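PDB 5BSZ: N-methyltransferase from Streptoalloteichus sp. ATCC 53650, which transfers a methyl group from S-adenosylmethionine to the amino group of a sugar, in the making of the trideoxysugar of kedarcidin. Local coordinates for the interface of chains A and B. Numbering follows the deposited sequence. Chains: chain A/B, N-methyltransferase.

The interface of chains A and B. Residues chain A 10-12, 201-204; chain B 5-7.
A:Tyr11 and B:Ser7 form the apolar centre of this contact between two copies of the protein. The methylene CB of B:Ser7 sits over one face of the A:Tyr11 ring, displaced past its rim, 3.6 Å from CD1. The A:Tyr11 side chain leaves the same face of the sheet as those of B:Ser7 and A:Ser203. CG anti to the carbonyl carbon (chi1 -60°) turns the ring so that its CD1 side flanks the serine. From CB, the B:Ser7 side chain turns away from the tyrosine. Its hydroxyl OG meets OG of A:Ser203 at 2.9 Å, tip to tip. Both serines hold OG between the backbone N and the carbonyl carbon, with chi1 66° for B:Ser7 and 73° for A:Ser203. The hydroxyls share a hydrogen bond; the structure alone does not show which donates.

Below this pair the backbones bond in both directions. A:Ser203 N reaches B:Ser7 O at 2.8 Å, and B:Ser7 N reaches A:Ser203 O. On the other side of the chain B strand, A:Gly12 N donates a hydrogen bond to B:Gly6 O at 3.2 Å. B:Gly6 N returns a bond to A:Gly12 O at 2.9 Å.

B:Val5 to B:Ser7, in strand 4-14 of chain B, thus lie between strands 4-14 and 198-209 of chain A, antiparallel to both. The two-fold repeats the insertion with the chains exchanged. These swapped strands suggest a stable dimer, though coordinates alone do not prove it biological. Each N-terminal strand adds to its partner's sheet.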
ATOM      1  N   VAL A  10      -1.155  -0.329  -8.134  1.00 18.80           N
ATOM      2  CA  VAL A  10      -0.392   0.078  -9.309  0.50 17.30           C
ATOM      3  C   VAL A  10       0.181   1.473  -9.089  1.00 16.17           C
ATOM      4  O   VAL A  10      -0.438   2.349  -8.477  1.00 17.64           O
ATOM      5  CB  VAL A  10      -1.205   0.023 -10.617  0.50 19.63           C
ATOM      6  CG1 VAL A  10      -1.876  -1.328 -10.773  0.50 20.85           C
ATOM      7  CG2 VAL A  10      -2.285   1.093 -10.660  0.50 20.05           C
ATOM      8  N   TYR A  11       1.400   1.650  -9.570  1.00 17.98           N
ATOM      9  CA  TYR A  11       2.220   2.821  -9.313  1.00 17.13           C
ATOM     10  C   TYR A  11       2.599   3.403 -10.669  1.00 17.69           C
ATOM     11  O   TYR A  11       2.929   2.664 -11.593  1.00 19.03           O
ATOM     12  CB  TYR A  11       3.475   2.398  -8.573  1.00 18.04           C
ATOM     13  CG  TYR A  11       3.248   1.733  -7.235  1.00 19.88           C
ATOM     14  CD1 TYR A  11       3.197   2.485  -6.071  1.00 22.71           C
ATOM     15  CD2 TYR A  11       3.083   0.356  -7.122  1.00 22.77           C
ATOM     16  CE1 TYR A  11       2.990   1.893  -4.831  1.00 25.47           C
ATOM     17  CE2 TYR A  11       2.846  -0.241  -5.879  1.00 23.99           C
ATOM     18  CZ  TYR A  11       2.803   0.531  -4.746  1.00 28.75           C
ATOM     19  OH  TYR A  11       2.608  -0.035  -3.509  1.00 38.51           O
ATOM     20  N   GLY A  12       2.599   4.708 -10.792  1.00 18.20           N
ATOM     21  CA  GLY A  12       3.109   5.353 -12.020  1.00 17.86           C
ATOM     22  C   GLY A  12       3.126   6.852 -11.921  1.00 19.18           C
ATOM     23  O   GLY A  12       2.723   7.445 -10.897  1.00 17.65           O
ATOM     24  N   HIS A 201      -7.860   2.923  -2.201  1.00 20.18           N
ATOM     25  CA  HIS A 201      -6.997   3.970  -1.667  1.00 18.92           C
ATOM     26  C   HIS A 201      -6.194   4.537  -2.838  1.00 23.40           C
ATOM     27  O   HIS A 201      -5.684   3.775  -3.676  1.00 19.88           O
ATOM     28  CB  HIS A 201      -6.070   3.406  -0.619  1.00 21.43           C
ATOM     29  CG  HIS A 201      -5.004   4.353  -0.161  1.00 23.17           C
ATOM     30  ND1 HIS A 201      -3.695   3.976   0.011  1.00 31.58           N
ATOM     31  CD2 HIS A 201      -5.051   5.658   0.169  1.00 24.49           C
ATOM     32  CE1 HIS A 201      -2.984   5.004   0.441  1.00 28.71           C
ATOM     33  NE2 HIS A 201      -3.784   6.043   0.525  1.00 23.75           N
ATOM     34  N   PHE A 202      -6.140   5.865  -2.936  1.00 21.28           N
ATOM     35  CA  PHE A 202      -5.433   6.518  -4.026  1.00 20.34           C
ATOM     36  C   PHE A 202      -4.452   7.482  -3.381  1.00 21.54           C
ATOM     37  O   PHE A 202      -4.779   8.109  -2.360  1.00 21.44           O
ATOM     38  CB  PHE A 202      -6.358   7.352  -4.929  1.00 24.03           C
ATOM     39  CG  PHE A 202      -7.505   6.612  -5.551  1.00 31.74           C
ATOM     40  CD1 PHE A 202      -7.455   6.247  -6.895  1.00 37.85           C
ATOM     41  CD2 PHE A 202      -8.678   6.359  -4.837  1.00 34.85           C
ATOM     42  CE1 PHE A 202      -8.536   5.620  -7.514  1.00 38.93           C
ATOM     43  CE2 PHE A 202      -9.749   5.723  -5.447  1.00 46.18           C
ATOM     44  CZ  PHE A 202      -9.676   5.341  -6.786  1.00 41.72           C
ATOM     45  N   SER A 203      -3.259   7.621  -3.960  1.00 18.50           N
ATOM     46  CA  SER A 203      -2.389   8.673  -3.491  1.00 20.30           C
ATOM     47  C   SER A 203      -1.604   9.307  -4.634  1.00 22.42           C
ATOM     48  O   SER A 203      -1.378   8.666  -5.664  1.00 20.81           O
ATOM     49  CB  SER A 203      -1.496   8.164  -2.404  1.00 19.06           C
ATOM     50  OG  SER A 203      -0.535   7.340  -2.955  1.00 21.20           O
ATOM     51  N   GLN A 204      -1.230  10.561  -4.410  1.00 18.57           N
ATOM     52  CA  GLN A 204      -0.431  11.335  -5.358  1.00 20.95           C
ATOM     53  C   GLN A 204       0.512  12.294  -4.600  1.00 17.49           C
ATOM     54  O   GLN A 204       0.158  12.877  -3.565  1.00 19.27           O
ATOM     55  CB  GLN A 204      -1.385  12.091  -6.284  1.00 21.86           C
ATOM     56  CG  GLN A 204      -0.654  12.917  -7.333  1.00 29.57           C
ATOM     57  CD  GLN A 204      -1.564  13.532  -8.387  1.00 33.02           C
ATOM     58  OE1 GLN A 204      -1.818  14.731  -8.371  1.00 48.24           O
ATOM     59  NE2 GLN A 204      -2.037  12.719  -9.307  1.00 42.92           N
TER
ATOM     60  N   VAL B   5       3.870  11.624  -9.075  1.00 17.58           N
ATOM     61  CA  VAL B   5       3.769  10.181  -9.002  1.00 16.26           C
ATOM     62  C   VAL B   5       2.586   9.798  -8.114  1.00 19.29           C
ATOM     63  O   VAL B   5       2.144  10.570  -7.247  1.00 17.88           O
ATOM     64  CB  VAL B   5       5.005   9.503  -8.394  1.00 20.83           C
ATOM     65  CG1 VAL B   5       6.214   9.575  -9.309  1.00 19.92           C
ATOM     66  CG2 VAL B   5       5.354  10.106  -7.043  1.00 22.23           C
ATOM     67  N   GLY B   6       2.090   8.579  -8.332  1.00 17.84           N
ATOM     68  CA  GLY B   6       0.769   8.180  -7.881  1.00 21.49           C
ATOM     69  C   GLY B   6       0.698   6.690  -7.601  1.00 22.30           C
ATOM     70  O   GLY B   6       1.570   5.920  -8.009  1.00 21.63           O
ATOM     71  N   SER B   7      -0.298   6.302  -6.798  1.00 21.99           N
ATOM     72  CA  SER B   7      -0.635   4.910  -6.654  1.00 21.14           C
ATOM     73  C   SER B   7      -2.142   4.780  -6.514  1.00 18.11           C
ATOM     74  O   SER B   7      -2.830   5.678  -5.983  1.00 17.41           O
ATOM     75  CB  SER B   7       0.088   4.230  -5.451  1.00 19.43           C
ATOM     76  OG  SER B   7      -0.340   4.763  -4.206  1.00 24.66           O
TER